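Local coordinates for protein beta-catenin homolog sys-1 (Caenorhabditis elegans, PDB 3C2G) that acts as a transcription coregulator in the Wnt signaling asymmetry pathway, binding the TCF factor POP-1 directly and activating or repressing target genes, at residues 75-78 and 79-83; 117-120 and 121-124. All coordinates share one frame; numbering follows the deposited sequence.

Both contacts are local, each within a single helix near the N-terminal end of the armadillo domain. Contact 1 lies in the middle of helix 71-90 and is largely buried. Contact 2 spans the last turns of helix 115-122 and the following loop, and is partly buried. Their centres are 13 Å apart, and the two helices pack against each other: Trp78 CE3 meets Leu122 CD2 at 3.4 Å, and Leu82 reaches both Ile119 and Leu122. Helix 134-150 touches both contacts. The chemistry follows the position. Contact 1 adds a side-chain amide bond to regular helical bonding. In contact 2 the bonds step from four residues back to three and some weaken as the helix gives way to loop.

Contact 1: 75-78 and 79-83; sequences AQLW and YNLLD
Asn80 folds its side chain back onto Gln76, one turn earlier in helix 71-90 of this all-helical armadillo domain. Asn80 ND2 donates to the main-chain Gln76 O at 2.7 Å, with an N-H...O angle of 149°. The donor is somewhat tilted from the carbonyl plane. Asn80 CG lies anti to the carbonyl carbon and beside the backbone N (chi1 -80°), which turns the amide toward the preceding turn. Asn80 N is divided between Gln76 O and Leu77 O, with a weak bond to each. One residue thus supplies both donors to the Gln76 carbonyl. Without the ND2 donor, as with an alanine here, Gln76 O is likely to keep just the weak bond from the backbone N, and a gap would probably open against Lys28 and Arg31 of helix 20-37.

The other carbonyls are satisfied along the backbone. Ala75 O takes Tyr79 N at 2.9 Å. Leu77 O takes Leu81 N at 3.2 Å. Trp78 O takes Leu82 N at 2.7 Å.

Two other polar side chains find partners beyond this turn. Trp78 NE1 donates to Gly61 O. The buried carboxylate of Asp83 forms salt bridges with Arg31, Arg86 and Arg87, so its charge is probably well compensated.

Apolar contacts complete the turn. Leu77 CG meets Leu81 CD1 at 4.1 Å, the two side chains crossing at a slant. Trp78 CB lies 4.2 Å from Leu82 CD1. At the edge of the indole, near its plane, Leu81 CD1 approaches Trp78 CD1 to 4.5 Å.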
loop_
_atom_site.group_PDB
_atom_site.type_symbol
_atom_site.label_atom_id
_atom_site.label_comp_id
_atom_site.label_asym_id
_atom_site.label_seq_id
_atom_site.Cartn_x
_atom_site.Cartn_y
_atom_site.Cartn_z
ATOM N N ALA A 75 1.097 -42.853 -11.755
ATOM C CA ALA A 75 1.660 -41.621 -12.325
ATOM C C ALA A 75 1.401 -41.528 -13.816
ATOM O O ALA A 75 1.134 -40.445 -14.346
ATOM C CB ALA A 75 3.143 -41.517 -12.047
ATOM N N GLN A 76 1.468 -42.668 -14.495
ATOM C CA GLN A 76 1.266 -42.683 -15.935
ATOM C C GLN A 76 -0.204 -42.482 -16.323
ATOM O O GLN A 76 -0.517 -41.715 -17.238
ATOM C CB GLN A 76 1.847 -43.957 -16.551
ATOM C CG GLN A 76 2.205 -43.778 -18.016
ATOM C CD GLN A 76 2.776 -45.022 -18.648
ATOM O OE1 GLN A 76 3.445 -45.834 -17.990
ATOM N NE2 GLN A 76 2.515 -45.186 -19.938
ATOM N N LEU A 77 -1.099 -43.156 -15.613
ATOM C CA LEU A 77 -2.531 -42.999 -15.836
ATOM C C LEU A 77 -2.942 -41.561 -15.569
ATOM O O LEU A 77 -3.471 -40.890 -16.463
ATOM C CB LEU A 77 -3.327 -43.972 -14.951
ATOM C CG LEU A 77 -4.854 -43.870 -14.929
ATOM C CD1 LEU A 77 -5.465 -44.252 -16.261
ATOM C CD2 LEU A 77 -5.405 -44.747 -13.829
ATOM N N TRP A 78 -2.655 -41.091 -14.351
ATOM C CA TRP A 78 -3.000 -39.726 -13.924
ATOM C C TRP A 78 -2.356 -38.629 -14.774
ATOM O O TRP A 78 -2.987 -37.605 -15.055
ATOM C CB TRP A 78 -2.688 -39.515 -12.441
ATOM C CG TRP A 78 -3.397 -40.500 -11.526
ATOM C CD1 TRP A 78 -4.485 -41.288 -11.836
ATOM C CD2 TRP A 78 -3.092 -40.771 -10.153
ATOM N NE1 TRP A 78 -4.858 -42.035 -10.740
ATOM C CE2 TRP A 78 -4.029 -41.733 -9.694
ATOM C CE3 TRP A 78 -2.124 -40.295 -9.264
ATOM C CZ2 TRP A 78 -4.012 -42.235 -8.393
ATOM C CZ3 TRP A 78 -2.105 -40.794 -7.961
ATOM C CH2 TRP A 78 -3.049 -41.753 -7.537
ATOM N N TYR A 79 -1.121 -38.840 -15.223
ATOM C CA TYR A 79 -0.497 -37.838 -16.068
ATOM C C TYR A 79 -1.338 -37.596 -17.309
ATOM O O TYR A 79 -1.469 -36.456 -17.756
ATOM C CB TYR A 79 0.932 -38.208 -16.457
ATOM C CG TYR A 79 1.600 -37.138 -17.290
ATOM C CD1 TYR A 79 2.268 -36.071 -16.682
ATOM C CD2 TYR A 79 1.546 -37.173 -18.688
ATOM C CE1 TYR A 79 2.871 -35.069 -17.445
ATOM C CE2 TYR A 79 2.153 -36.171 -19.461
ATOM C CZ TYR A 79 2.814 -35.128 -18.827
ATOM O OH TYR A 79 3.428 -34.141 -19.574
ATOM N N ASN A 80 -1.902 -38.673 -17.863
ATOM C CA ASN A 80 -2.745 -38.584 -19.058
ATOM C C ASN A 80 -4.057 -37.862 -18.786
ATOM O O ASN A 80 -4.425 -36.931 -19.508
ATOM C CB ASN A 80 -3.020 -39.979 -19.625
ATOM C CG ASN A 80 -1.868 -40.515 -20.458
ATOM O OD1 ASN A 80 -1.954 -40.549 -21.677
ATOM N ND2 ASN A 80 -0.789 -40.929 -19.805
ATOM N N LEU A 81 -4.756 -38.295 -17.737
ATOM C CA LEU A 81 -6.017 -37.683 -17.334
ATOM C C LEU A 81 -5.849 -36.218 -16.903
ATOM O O LEU A 81 -6.668 -35.357 -17.249
ATOM C CB LEU A 81 -6.670 -38.497 -16.218
ATOM C CG LEU A 81 -6.905 -39.994 -16.465
ATOM C CD1 LEU A 81 -7.364 -40.666 -15.198
ATOM C CD2 LEU A 81 -7.904 -40.255 -17.585
ATOM N N LEU A 82 -4.777 -35.924 -16.166
ATOM C CA LEU A 82 -4.543 -34.553 -15.723
ATOM C C LEU A 82 -4.185 -33.664 -16.890
ATOM O O LEU A 82 -4.513 -32.482 -16.888
ATOM C CB LEU A 82 -3.486 -34.489 -14.625
ATOM C CG LEU A 82 -3.901 -35.202 -13.331
ATOM C CD1 LEU A 82 -2.727 -35.339 -12.360
ATOM C CD2 LEU A 82 -5.096 -34.511 -12.683
ATOM N N ASP A 83 -3.547 -34.242 -17.903
ATOM C CA ASP A 83 -3.216 -33.485 -19.108
ATOM C C ASP A 83 -4.458 -33.151 -19.920
ATOM O O ASP A 83 -4.539 -32.082 -20.517
ATOM C CB ASP A 83 -2.203 -34.211 -19.983
ATOM C CG ASP A 83 -1.696 -33.332 -21.114
ATOM O OD1 ASP A 83 -0.971 -32.347 -20.840
ATOM O OD2 ASP A 83 -2.052 -33.604 -22.279
#

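Contact 2: 117-120 and 121-124; sequences ELIC and NLIS
Ile119 and Leu122 meet in the last turn of helix 115-122, where this armadillo-domain helix runs out into a loop at Ile123 and Ser124.

The hydrogen bonds within the turn are all between main-chain atoms. Asn121 N donates to Glu117 O at 2.9 Å, the usual helical step of four residues. Leu122 N is shared. In the stronger of its two bonds, Leu122 N reaches Ile119 O, three residues back, at 2.8 Å. A weaker one goes to Leu118 O. Ile123 N makes a weak bond to Cys120 O at 3.4 Å, again over three residues. Such a change from four-residue to three-residue bonds is common where an alpha helix tightens at its C-terminal end.

The apolar contacts are few within the turn. Ile119 CD1 and Leu122 CD1 are 4.4 Å apart. Leu122 CG sits beside its own backbone N, anti to the carbonyl carbon (chi1 -66°). This lays Leu122 CD1 back over the preceding turn, 3.9 Å from Ile119 CA.

In packing against other helices, Ile119 touches Val140 and Phe144 of helix 134-150, and Ile123 touches Val140 and Phe141. Cys120 faces helix 167-174 at Lys168, Leu169 and Thr172. Among the polar groups, Glu117 has a long, weak ion pair with Lys168, and Ile123 O is hydrogen-bonded to Tyr176 OH.

Carbon-to-carbonyl contacts close the turn. Asn121 CB lies 3.2 Å from Glu117 O. Ile123 CG1 stands between its backbone N and carbonyl carbon (chi1 55°), and this places it 3.2 Å from Cys120 O.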
loop_
_atom_site.group_PDB
_atom_site.type_symbol
_atom_site.label_atom_id
_atom_site.label_comp_id
_atom_site.label_asym_id
_atom_site.label_seq_id
_atom_site.Cartn_x
_atom_site.Cartn_y
_atom_site.Cartn_z
ATOM N N GLU A 117 -10.242 -33.434 -3.024
ATOM C CA GLU A 117 -9.279 -34.067 -2.116
ATOM C C GLU A 117 -8.291 -34.932 -2.883
ATOM O O GLU A 117 -7.103 -34.945 -2.577
ATOM C CB GLU A 117 -9.982 -34.854 -0.993
ATOM C CG GLU A 117 -10.945 -33.983 -0.163
ATOM C CD GLU A 117 -11.115 -34.435 1.290
ATOM O OE1 GLU A 117 -12.075 -33.962 1.946
ATOM O OE2 GLU A 117 -10.303 -35.252 1.784
ATOM N N LEU A 118 -8.771 -35.639 -3.895
ATOM C CA LEU A 118 -7.863 -36.363 -4.772
ATOM C C LEU A 118 -6.872 -35.396 -5.432
ATOM O O LEU A 118 -5.670 -35.668 -5.461
ATOM C CB LEU A 118 -8.631 -37.151 -5.845
ATOM C CG LEU A 118 -9.524 -38.322 -5.425
ATOM C CD1 LEU A 118 -10.262 -38.855 -6.642
ATOM C CD2 LEU A 118 -8.747 -39.449 -4.743
ATOM N N ILE A 119 -7.388 -34.282 -5.956
ATOM C CA ILE A 119 -6.577 -33.276 -6.641
ATOM C C ILE A 119 -5.561 -32.680 -5.675
ATOM O O ILE A 119 -4.355 -32.758 -5.899
ATOM C CB ILE A 119 -7.456 -32.153 -7.265
ATOM C CG1 ILE A 119 -8.114 -32.637 -8.562
ATOM C CG2 ILE A 119 -6.651 -30.871 -7.501
ATOM C CD1 ILE A 119 -7.198 -32.713 -9.755
ATOM N N CYS A 120 -6.063 -32.115 -4.589
ATOM C CA CYS A 120 -5.222 -31.505 -3.595
ATOM C C CYS A 120 -4.166 -32.488 -3.064
ATOM O O CYS A 120 -3.060 -32.084 -2.697
ATOM C CB CYS A 120 -6.086 -30.910 -2.486
ATOM S SG CYS A 120 -5.468 -31.193 -0.839
ATOM N N ASN A 121 -4.491 -33.775 -3.057
ATOM C CA ASN A 121 -3.511 -34.781 -2.678
ATOM C C ASN A 121 -2.327 -34.904 -3.633
ATOM O O ASN A 121 -1.227 -35.231 -3.217
ATOM C CB ASN A 121 -4.151 -36.144 -2.493
ATOM C CG ASN A 121 -3.415 -36.974 -1.475
ATOM O OD1 ASN A 121 -2.484 -37.724 -1.805
ATOM N ND2 ASN A 121 -3.790 -36.806 -0.207
ATOM N N LEU A 122 -2.558 -34.632 -4.911
ATOM C CA LEU A 122 -1.505 -34.705 -5.913
ATOM C C LEU A 122 -0.450 -33.580 -5.814
ATOM O O LEU A 122 0.627 -33.701 -6.400
ATOM C CB LEU A 122 -2.115 -34.737 -7.311
ATOM C CG LEU A 122 -2.940 -35.979 -7.660
ATOM C CD1 LEU A 122 -4.110 -35.629 -8.570
ATOM C CD2 LEU A 122 -2.087 -37.028 -8.293
ATOM N N ILE A 123 -0.753 -32.495 -5.095
ATOM C CA ILE A 123 0.248 -31.440 -4.864
ATOM C C ILE A 123 0.856 -31.491 -3.465
ATOM O O ILE A 123 1.510 -30.549 -3.032
ATOM C CB ILE A 123 -0.281 -30.020 -5.149
ATOM C CG1 ILE A 123 -1.552 -29.736 -4.339
ATOM C CG2 ILE A 123 -0.458 -29.816 -6.652
ATOM C CD1 ILE A 123 -2.000 -28.303 -4.410
ATOM N N SER A 124 0.636 -32.594 -2.763
ATOM C CA SER A 124 1.344 -32.843 -1.525
ATOM C C SER A 124 2.852 -32.741 -1.749
ATOM O O SER A 124 3.385 -33.259 -2.732
ATOM C CB SER A 124 0.990 -34.217 -0.973
ATOM O OG SER A 124 1.602 -34.412 0.282
#